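PDB 6MLX: leucine-rich repeat protein TpLRR from Treponema pallidum, which is of unknown function but folds into a BspA-type leucine-rich repeat solenoid, apparently a secreted, periplasmic protein. Local coordinates for residues 112-117 and 135-140; 68-73 and 91-96; 55-60 and 78-83. One frame throughout, in Å; residues are numbered along the deposited sequence.

Contact 1: 112-117 and 135-140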
loop_
_atom_site.group_PDB
_atom_site.type_symbol
_atom_site.label_atom_id
_atom_site.label_comp_id
_atom_site.label_asym_id
_atom_site.label_seq_id
_atom_site.Cartn_x
_atom_site.Cartn_y
_atom_site.Cartn_z
ATOM N N ARG A 112 10.950 -6.723 -1.999
ATOM C CA ARG A 112 11.964 -6.161 -2.880
ATOM C C ARG A 112 11.513 -6.099 -4.338
ATOM O O ARG A 112 12.174 -5.443 -5.146
ATOM C CB ARG A 112 13.262 -6.970 -2.734
ATOM C CG ARG A 112 14.464 -6.393 -3.500
ATOM C CD ARG A 112 15.732 -6.486 -2.675
ATOM N NE ARG A 112 16.961 -6.272 -3.437
ATOM C CZ ARG A 112 18.086 -6.919 -3.146
ATOM N NH1 ARG A 112 19.194 -6.696 -3.842
ATOM N NH2 ARG A 112 18.092 -7.803 -2.143
ATOM N N SER A 113 10.384 -6.713 -4.691
ATOM C CA SER A 113 9.897 -6.693 -6.059
ATOM C C SER A 113 8.907 -5.563 -6.360
ATOM O O SER A 113 8.569 -5.359 -7.534
ATOM C CB SER A 113 9.228 -8.026 -6.379
ATOM O OG SER A 113 8.259 -8.338 -5.377
ATOM N N LEU A 114 8.430 -4.835 -5.352
ATOM C CA LEU A 114 7.345 -3.879 -5.565
ATOM C C LEU A 114 7.793 -2.725 -6.469
ATOM O O LEU A 114 8.765 -2.023 -6.166
ATOM C CB LEU A 114 6.852 -3.349 -4.220
ATOM C CG LEU A 114 5.613 -2.450 -4.246
ATOM C CD1 LEU A 114 4.390 -3.221 -4.754
ATOM C CD2 LEU A 114 5.350 -1.807 -2.884
ATOM N N GLN A 115 7.062 -2.513 -7.564
ATOM C CA GLN A 115 7.356 -1.473 -8.549
ATOM C C GLN A 115 6.465 -0.240 -8.414
ATOM O O GLN A 115 6.958 0.893 -8.529
ATOM C CB GLN A 115 7.196 -2.015 -9.980
ATOM C CG GLN A 115 7.977 -3.292 -10.317
ATOM C CD GLN A 115 9.457 -3.031 -10.466
ATOM O OE1 GLN A 115 9.884 -2.240 -11.317
ATOM N NE2 GLN A 115 10.250 -3.676 -9.627
ATOM N N VAL A 116 5.164 -0.440 -8.193
ATOM C CA VAL A 116 4.140 0.580 -8.408
ATOM C C VAL A 116 3.185 0.597 -7.218
ATOM O O VAL A 116 2.651 -0.448 -6.830
ATOM C CB VAL A 116 3.353 0.325 -9.714
ATOM C CG1 VAL A 116 2.212 1.353 -9.892
ATOM C CG2 VAL A 116 4.286 0.337 -10.924
ATOM N N ILE A 117 2.969 1.784 -6.656
ATOM C CA ILE A 117 1.934 2.038 -5.662
ATOM C C ILE A 117 0.989 3.089 -6.245
ATOM O O ILE A 117 1.414 4.210 -6.551
ATOM C CB ILE A 117 2.538 2.506 -4.326
ATOM C CG1 ILE A 117 3.481 1.426 -3.764
ATOM C CG2 ILE A 117 1.425 2.839 -3.343
ATOM C CD1 ILE A 117 4.216 1.807 -2.480
ATOM N N ASN A 135 14.010 0.310 -2.869
ATOM C CA ASN A 135 14.500 1.055 -4.023
ATOM C C ASN A 135 13.847 0.598 -5.330
ATOM O O ASN A 135 13.871 1.347 -6.309
ATOM C CB ASN A 135 16.027 0.953 -4.103
ATOM C CG ASN A 135 16.739 1.740 -2.982
ATOM O OD1 ASN A 135 16.174 2.666 -2.398
ATOM N ND2 ASN A 135 17.983 1.367 -2.694
ATOM N N SER A 136 13.238 -0.594 -5.355
ATOM C CA SER A 136 12.511 -1.066 -6.531
ATOM C C SER A 136 11.284 -0.215 -6.849
ATOM O O SER A 136 10.811 -0.229 -7.992
ATOM C CB SER A 136 12.069 -2.513 -6.321
ATOM O OG SER A 136 11.277 -2.657 -5.140
ATOM N N VAL A 137 10.751 0.509 -5.864
ATOM C CA VAL A 137 9.512 1.255 -6.050
ATOM C C VAL A 137 9.804 2.446 -6.960
ATOM O O VAL A 137 10.495 3.391 -6.567
ATOM C CB VAL A 137 8.916 1.697 -4.709
ATOM C CG1 VAL A 137 7.636 2.497 -4.931
ATOM C CG2 VAL A 137 8.650 0.475 -3.821
ATOM N N LYS A 138 9.288 2.387 -8.186
ATOM C CA LYS A 138 9.518 3.408 -9.195
ATOM C C LYS A 138 8.372 4.407 -9.310
ATOM O O LYS A 138 8.590 5.511 -9.802
ATOM C CB LYS A 138 9.736 2.756 -10.574
ATOM C CG LYS A 138 10.938 1.828 -10.657
ATOM C CD LYS A 138 10.946 1.017 -11.969
ATOM C CE LYS A 138 12.284 0.285 -12.170
ATOM N NZ LYS A 138 12.652 -0.543 -10.996
ATOM N N GLU A 139 7.169 4.047 -8.871
ATOM C CA GLU A 139 5.970 4.847 -9.112
ATOM C C GLU A 139 5.115 4.861 -7.849
ATOM O O GLU A 139 4.736 3.798 -7.349
ATOM C CB GLU A 139 5.197 4.271 -10.301
ATOM C CG GLU A 139 3.887 4.945 -10.638
ATOM C CD GLU A 139 3.275 4.385 -11.912
ATOM O OE1 GLU A 139 2.090 4.677 -12.155
ATOM O OE2 GLU A 139 3.978 3.646 -12.661
ATOM N N ILE A 140 4.813 6.056 -7.337
ATOM C CA ILE A 140 3.982 6.238 -6.148
ATOM C C ILE A 140 2.924 7.293 -6.451
ATOM O O ILE A 140 3.258 8.464 -6.655
ATOM C CB ILE A 140 4.803 6.665 -4.922
ATOM C CG1 ILE A 140 6.004 5.741 -4.712
ATOM C CG2 ILE A 140 3.909 6.676 -3.686
ATOM C CD1 ILE A 140 7.036 6.299 -3.749
HETATM O O HOH W 1 14.196 -3.236 -3.803
#
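The side-chain amide of Gln-115 and the carboxylate of Glu-139 are the flat groups of this contact between two coils of a leucine-rich repeat solenoid, and each is matched to a neighbour in a different way. The amide holds Ser-113 O almost in its own plane (4° out of it), with NE2 donating to that carbonyl oxygen at 3.2 Å. Its other terminal atom, OE1, lies 3.3 Å from Lys-138 NZ, a weak hydrogen bond reached because the lysine chain runs alongside the glutamine and bends at its last torsion. The Glu-139 carboxylate lies beside the Val-116 methyl groups, with its OE2 3.7 Å from Val-116 CG2.

In the parallel sheet of the solenoid, equivalent residues of successive coils pair in register: Val-116 with Glu-139, and Ile-117 with Ile-140. One face carries Val-116 and Glu-139; the other carries the two isoleucines. Near the isoleucine face, the CD1 of Ile-117 meets Val-137 CG1, while Leu-114 CD2 lies alongside Val-137 CG2 with both side chains pointing the same way.

Backbone bonds set the register. Gln-115 O is gripped twice, by Lys-138 N at 2.8 Å on a lone pair and by Glu-139 N at 3.2 Å nearly along the C=O axis. Further on, Ile-117 N gives a nearly straight bond (174°) to Glu-139 O at 2.8 Å. On its far edge, the strand 116-117 pairs with strand 93-94.

Ahead of the two strands, a water bridges Arg-112 O and Ser-136 N. The hydroxyl of Ser-136, placed between its backbone N and carbonyl carbon (chi1 57°), lies 2.8 Å from Leu-114 O and 2.9 Å from Arg-112 O, so either carbonyl oxygen could take its one proton.

Contact 2: 68-73 and 91-96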
loop_
_atom_site.group_PDB
_atom_site.type_symbol
_atom_site.label_atom_id
_atom_site.label_comp_id
_atom_site.label_asym_id
_atom_site.label_seq_id
_atom_site.Cartn_x
_atom_site.Cartn_y
_atom_site.Cartn_z
ATOM N N VAL A 68 1.596 -14.128 -6.313
ATOM C CA VAL A 68 0.743 -12.970 -6.569
ATOM C C VAL A 68 1.596 -11.802 -7.045
ATOM O O VAL A 68 2.514 -11.355 -6.348
ATOM C CB VAL A 68 -0.074 -12.585 -5.331
ATOM C CG1 VAL A 68 -0.696 -11.211 -5.547
ATOM C CG2 VAL A 68 -1.160 -13.622 -5.076
ATOM N N ARG A 69 1.280 -11.295 -8.229
ATOM C CA ARG A 69 2.007 -10.211 -8.862
ATOM C C ARG A 69 1.317 -8.866 -8.702
ATOM O O ARG A 69 1.983 -7.827 -8.795
ATOM C CB ARG A 69 2.169 -10.505 -10.359
ATOM C CG ARG A 69 2.953 -11.765 -10.679
ATOM C CD ARG A 69 4.457 -11.488 -10.583
ATOM N NE ARG A 69 5.292 -12.648 -10.915
ATOM C CZ ARG A 69 5.763 -13.530 -10.029
ATOM N NH1 ARG A 69 5.475 -13.410 -8.733
ATOM N NH2 ARG A 69 6.511 -14.558 -10.436
ATOM N N MET A 70 0.014 -8.868 -8.446
ATOM C CA MET A 70 -0.812 -7.682 -8.595
ATOM C C MET A 70 -1.916 -7.680 -7.542
ATOM O O MET A 70 -2.596 -8.693 -7.355
ATOM C CB MET A 70 -1.423 -7.646 -9.999
ATOM C CG MET A 70 -2.719 -6.866 -10.083
ATOM S SD MET A 70 -2.291 -5.142 -10.117
ATOM C CE MET A 70 -1.533 -5.062 -11.738
ATOM N N ILE A 71 -2.101 -6.547 -6.871
ATOM C CA ILE A 71 -3.248 -6.323 -5.995
ATOM C C ILE A 71 -4.079 -5.201 -6.606
ATOM O O ILE A 71 -3.598 -4.067 -6.734
ATOM C CB ILE A 71 -2.820 -5.987 -4.558
ATOM C CG1 ILE A 71 -2.056 -7.167 -3.950
ATOM C CG2 ILE A 71 -4.027 -5.620 -3.694
ATOM C CD1 ILE A 71 -1.508 -6.902 -2.565
ATOM N N GLY A 72 -5.317 -5.523 -7.000
ATOM C CA GLY A 72 -6.150 -4.609 -7.761
ATOM C C GLY A 72 -6.788 -3.507 -6.925
ATOM O O GLY A 72 -6.671 -3.452 -5.703
ATOM N N GLN A 73 -7.495 -2.616 -7.618
ATOM C CA GLN A 73 -8.018 -1.420 -6.967
ATOM C C GLN A 73 -9.041 -1.777 -5.891
ATOM O O GLN A 73 -9.830 -2.712 -6.041
ATOM C CB GLN A 73 -8.647 -0.482 -8.001
ATOM C CG GLN A 73 -9.915 -1.047 -8.642
ATOM C CD GLN A 73 -10.833 0.030 -9.193
ATOM O OE1 GLN A 73 -10.372 0.980 -9.815
ATOM N NE2 GLN A 73 -12.147 -0.119 -8.972
ATOM N N LEU A 91 5.225 -9.696 -5.437
ATOM C CA LEU A 91 4.331 -8.562 -5.681
ATOM C C LEU A 91 5.031 -7.445 -6.463
ATOM O O LEU A 91 6.134 -7.016 -6.111
ATOM C CB LEU A 91 3.779 -8.021 -4.359
ATOM C CG LEU A 91 2.817 -6.831 -4.498
ATOM C CD1 LEU A 91 1.525 -7.222 -5.222
ATOM C CD2 LEU A 91 2.501 -6.221 -3.142
ATOM N N ARG A 92 4.383 -6.985 -7.539
ATOM C CA ARG A 92 4.897 -5.914 -8.391
ATOM C C ARG A 92 4.113 -4.617 -8.303
ATOM O O ARG A 92 4.706 -3.547 -8.460
ATOM C CB ARG A 92 4.909 -6.339 -9.868
ATOM C CG ARG A 92 5.275 -7.791 -10.110
ATOM C CD ARG A 92 6.756 -7.925 -10.417
ATOM N NE ARG A 92 7.002 -7.297 -11.705
ATOM C CZ ARG A 92 8.152 -6.731 -12.019
ATOM N NH1 ARG A 92 9.147 -6.745 -11.131
ATOM N NH2 ARG A 92 8.311 -6.171 -13.215
ATOM N N GLU A 93 2.797 -4.681 -8.090
ATOM C CA GLU A 93 1.946 -3.500 -8.185
ATOM C C GLU A 93 0.793 -3.595 -7.193
ATOM O O GLU A 93 0.197 -4.660 -7.012
ATOM C CB GLU A 93 1.384 -3.321 -9.600
ATOM C CG GLU A 93 0.468 -2.093 -9.770
ATOM C CD GLU A 93 0.114 -1.823 -11.228
ATOM O OE1 GLU A 93 0.499 -2.639 -12.075
ATOM O OE2 GLU A 93 -0.530 -0.793 -11.542
ATOM N N ILE A 94 0.484 -2.465 -6.566
ATOM C CA ILE A 94 -0.681 -2.310 -5.704
ATOM C C ILE A 94 -1.485 -1.158 -6.289
ATOM O O ILE A 94 -1.010 -0.014 -6.315
ATOM C CB ILE A 94 -0.289 -2.030 -4.246
ATOM C CG1 ILE A 94 0.598 -3.142 -3.699
ATOM C CG2 ILE A 94 -1.525 -1.874 -3.387
ATOM C CD1 ILE A 94 1.112 -2.884 -2.306
ATOM N N ARG A 95 -2.697 -1.453 -6.762
ATOM C CA ARG A 95 -3.503 -0.470 -7.468
ATOM C C ARG A 95 -4.262 0.430 -6.489
ATOM O O ARG A 95 -4.240 0.240 -5.269
ATOM C CB ARG A 95 -4.442 -1.168 -8.451
ATOM C CG ARG A 95 -3.676 -1.811 -9.581
ATOM C CD ARG A 95 -4.526 -2.206 -10.761
ATOM N NE ARG A 95 -3.652 -2.385 -11.921
ATOM C CZ ARG A 95 -3.934 -3.153 -12.969
ATOM N NH1 ARG A 95 -5.069 -3.838 -12.997
ATOM N NH2 ARG A 95 -3.061 -3.254 -13.969
ATOM N N HIS A 96 -4.928 1.435 -7.037
ATOM C CA HIS A 96 -5.378 2.549 -6.218
ATOM C C HIS A 96 -6.415 2.108 -5.177
ATOM O O HIS A 96 -7.195 1.170 -5.383
ATOM C CB HIS A 96 -5.906 3.682 -7.109
ATOM C CG HIS A 96 -7.132 3.342 -7.896
ATOM N ND1 HIS A 96 -8.406 3.559 -7.415
ATOM C CD2 HIS A 96 -7.280 2.849 -9.151
ATOM C CE1 HIS A 96 -9.286 3.192 -8.328
ATOM N NE2 HIS A 96 -8.632 2.758 -9.393
#
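Main-chain polar atoms do most of the joining where two coils of the solenoid meet as parallel strands. Arg-69 O accepts from Arg-92 N at 2.8 Å, the donor lying above the carbonyl plane, and takes a second, weak bond from Glu-93 N. In the strands proper, Ile-71 N donates to Glu-93 O at 3.0 Å. Ile-71 O in turn receives Arg-95 N at 2.8 Å, nearly along the C=O axis. Met-70 and Gly-72 bond through the backbone to Val-48 on the other edge, and Leu-91 O accepts from Ser-113 OG.

A charged pair is internal to 91-96: Glu-93 OE2 sits at the edge of the Arg-95 guanidinium, in its plane, 3.5 Å from NE in a salt bridge. Met-70, bent at both chi2 and chi3, packs on it from the other segment, crossing Arg-95 at about a right angle with CE over one guanidinium face, 3.3 Å from NH2. The same methyl lies 3.2 Å from Glu-93 OE1. Beyond the strands, Gln-73 CB makes a CH-pi contact over the His-96 ring, 3.7 Å from its centroid. On the side of Ile-71 and Ile-94, Ile-71 CG1 meets Leu-91 CD1.

The chemistry implies an ion pair flanked on one guanidinium face by the Met-70 methyl, in which the arginine would tend to keep the carboxylate ionised.

Contact 3: 55-60 and 78-83; sequences GCVSLV and GCTKLA
Each segment follows the same path, an inverse gamma turn centred on its cysteine (Cys-56, Cys-79) running into a type I beta turn (Cys-56 to Leu-59, Cys-79 to Leu-82), and the two copies stack with Ala-83 N donating to Val-60 O at 2.9 Å in the carbonyl plane. The cysteines share one rotamer, SG anti to the carbonyl carbon and beside the backbone N (chi1 -69° in both). Cys-79 SG reaches Cys-56 CB at 4.0 Å, but the two SG atoms of Cys-56 and Cys-79 are 5.1 Å apart, too far for a disulfide. Cys-79 also touches Cys-102, continuing the row, and Phe-53 adds further cover. On the exposed side, Val-57 and Thr-80 lie alongside each other, with Val-57 CG1 meeting Thr-80 OG1 at 3.5 Å. Lys-81, its chain bent at chi2, lays CG 3.1 Å from Val-57 O before its end leads away. At the exit of the turns Leu-82 CD1 packs against the Val-60 carbonyl, and Val-60 CG1 approaches Ala-83 CB.

The glycines that open the turns have positive phi, 71° at Gly-55 and 87° at Gly-78; at Gly-78 a side chain would be jammed against the preceding carbonyl oxygen. Between the turns a single water adds to the direct bond from Ala-83 to Val-60. It donates to Cys-56 O at 3.0 Å and to Leu-59 O at 2.7 Å, and accepts from Lys-81 N at 2.8 Å, so one molecule stitches the first turn to the second.

Such a repeated turn, with glycine, cysteine and leucine at matching places in successive coils, is typical of the stacked repeats of a BspA-type leucine-rich repeat solenoid.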
loop_
_atom_site.group_PDB
_atom_site.type_symbol
_atom_site.label_atom_id
_atom_site.label_comp_id
_atom_site.label_asym_id
_atom_site.label_seq_id
_atom_site.Cartn_x
_atom_site.Cartn_y
_atom_site.Cartn_z
ATOM N N GLY A 55 -14.630 -4.631 2.053
ATOM C CA GLY A 55 -15.510 -4.671 3.204
ATOM C C GLY A 55 -15.415 -5.891 4.093
ATOM O O GLY A 55 -16.320 -6.121 4.902
ATOM N N CYS A 56 -14.345 -6.684 3.997
ATOM C CA CYS A 56 -14.257 -7.914 4.794
ATOM C C CYS A 56 -13.796 -7.564 6.207
ATOM O O CYS A 56 -12.653 -7.806 6.609
ATOM C CB CYS A 56 -13.328 -8.926 4.137
ATOM S SG CYS A 56 -13.977 -9.609 2.591
ATOM N N VAL A 57 -14.728 -7.003 6.986
ATOM C CA VAL A 57 -14.414 -6.505 8.323
ATOM C C VAL A 57 -13.995 -7.596 9.294
ATOM O O VAL A 57 -13.500 -7.282 10.382
ATOM C CB VAL A 57 -15.609 -5.739 8.931
ATOM C CG1 VAL A 57 -15.879 -4.457 8.157
ATOM C CG2 VAL A 57 -16.854 -6.633 8.987
ATOM N N SER A 58 -14.175 -8.866 8.937
ATOM C CA SER A 58 -13.787 -9.959 9.817
ATOM C C SER A 58 -12.289 -10.234 9.817
ATOM O O SER A 58 -11.782 -10.827 10.774
ATOM C CB SER A 58 -14.514 -11.232 9.398
ATOM O OG SER A 58 -14.105 -11.598 8.090
ATOM N N LEU A 59 -11.575 -9.845 8.762
ATOM C CA LEU A 59 -10.201 -10.288 8.575
ATOM C C LEU A 59 -9.253 -9.560 9.516
ATOM O O LEU A 59 -9.341 -8.339 9.682
ATOM C CB LEU A 59 -9.777 -10.087 7.120
ATOM C CG LEU A 59 -10.236 -11.261 6.259
ATOM C CD1 LEU A 59 -10.131 -10.955 4.777
ATOM C CD2 LEU A 59 -9.408 -12.484 6.620
ATOM N N VAL A 60 -8.361 -10.331 10.138
ATOM C CA VAL A 60 -7.291 -9.806 10.972
ATOM C C VAL A 60 -5.927 -10.011 10.321
ATOM O O VAL A 60 -5.045 -9.155 10.429
ATOM C CB VAL A 60 -7.346 -10.460 12.372
ATOM C CG1 VAL A 60 -6.146 -10.061 13.245
ATOM C CG2 VAL A 60 -8.652 -10.100 13.065
ATOM N N GLY A 78 -11.815 -1.095 3.193
ATOM C CA GLY A 78 -12.778 -1.367 4.244
ATOM C C GLY A 78 -12.486 -2.568 5.120
ATOM O O GLY A 78 -13.345 -2.947 5.926
ATOM N N CYS A 79 -11.308 -3.181 5.007
ATOM C CA CYS A 79 -10.956 -4.279 5.908
ATOM C C CYS A 79 -10.491 -3.693 7.241
ATOM O O CYS A 79 -9.313 -3.722 7.601
ATOM C CB CYS A 79 -9.905 -5.179 5.284
ATOM S SG CYS A 79 -10.557 -6.113 3.896
ATOM N N THR A 80 -11.470 -3.195 8.005
ATOM C CA THR A 80 -11.177 -2.343 9.153
ATOM C C THR A 80 -10.469 -3.076 10.294
ATOM O O THR A 80 -9.901 -2.422 11.172
ATOM C CB THR A 80 -12.476 -1.696 9.650
ATOM O OG1 THR A 80 -13.399 -2.724 9.997
ATOM C CG2 THR A 80 -13.103 -0.835 8.554
ATOM N N LYS A 81 -10.453 -4.402 10.306
ATOM C CA LYS A 81 -9.733 -5.118 11.347
ATOM C C LYS A 81 -8.388 -5.651 10.878
ATOM O O LYS A 81 -7.649 -6.227 11.686
ATOM C CB LYS A 81 -10.588 -6.272 11.891
ATOM C CG LYS A 81 -11.872 -5.807 12.588
ATOM C CD LYS A 81 -11.633 -4.591 13.474
ATOM C CE LYS A 81 -12.744 -4.447 14.534
ATOM N NZ LYS A 81 -12.972 -3.036 14.960
ATOM N N LEU A 82 -8.047 -5.472 9.601
ATOM C CA LEU A 82 -6.812 -6.039 9.067
ATOM C C LEU A 82 -5.593 -5.454 9.776
ATOM O O LEU A 82 -5.317 -4.253 9.665
ATOM C CB LEU A 82 -6.742 -5.802 7.554
ATOM C CG LEU A 82 -5.598 -6.442 6.766
ATOM C CD1 LEU A 82 -5.617 -7.958 6.908
ATOM C CD2 LEU A 82 -5.689 -6.017 5.304
ATOM N N ALA A 83 -4.869 -6.302 10.520
ATOM C CA ALA A 83 -3.698 -5.898 11.286
ATOM C C ALA A 83 -2.381 -6.355 10.677
ATOM O O ALA A 83 -1.352 -5.708 10.895
ATOM C CB ALA A 83 -3.787 -6.433 12.725
HETATM O O HOH W 2 -10.794 -6.424 8.471
#

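From the N terminus, segment 55-60 comes first, then 68-73, and contact 3 closes its loop only when 78-83 is reached; contact 2 closes at 91-96, so the two loops cross, as expected when successive coils each supply both a turn and a strand. Contact 1 opens at 112-117 after contact 2 has closed, and closes its own loop at 135-140. Contacts 1 and 2 belong to one parallel sheet: strands 93-94 and 116-117 are neighbours in it, and just ahead of them Gln-115 N lies 2.7 Å from Arg-92 O, probably a hydrogen bond. Contact 3, its centre about 18 Å from that of contact 2, ties together turns away from that sheet.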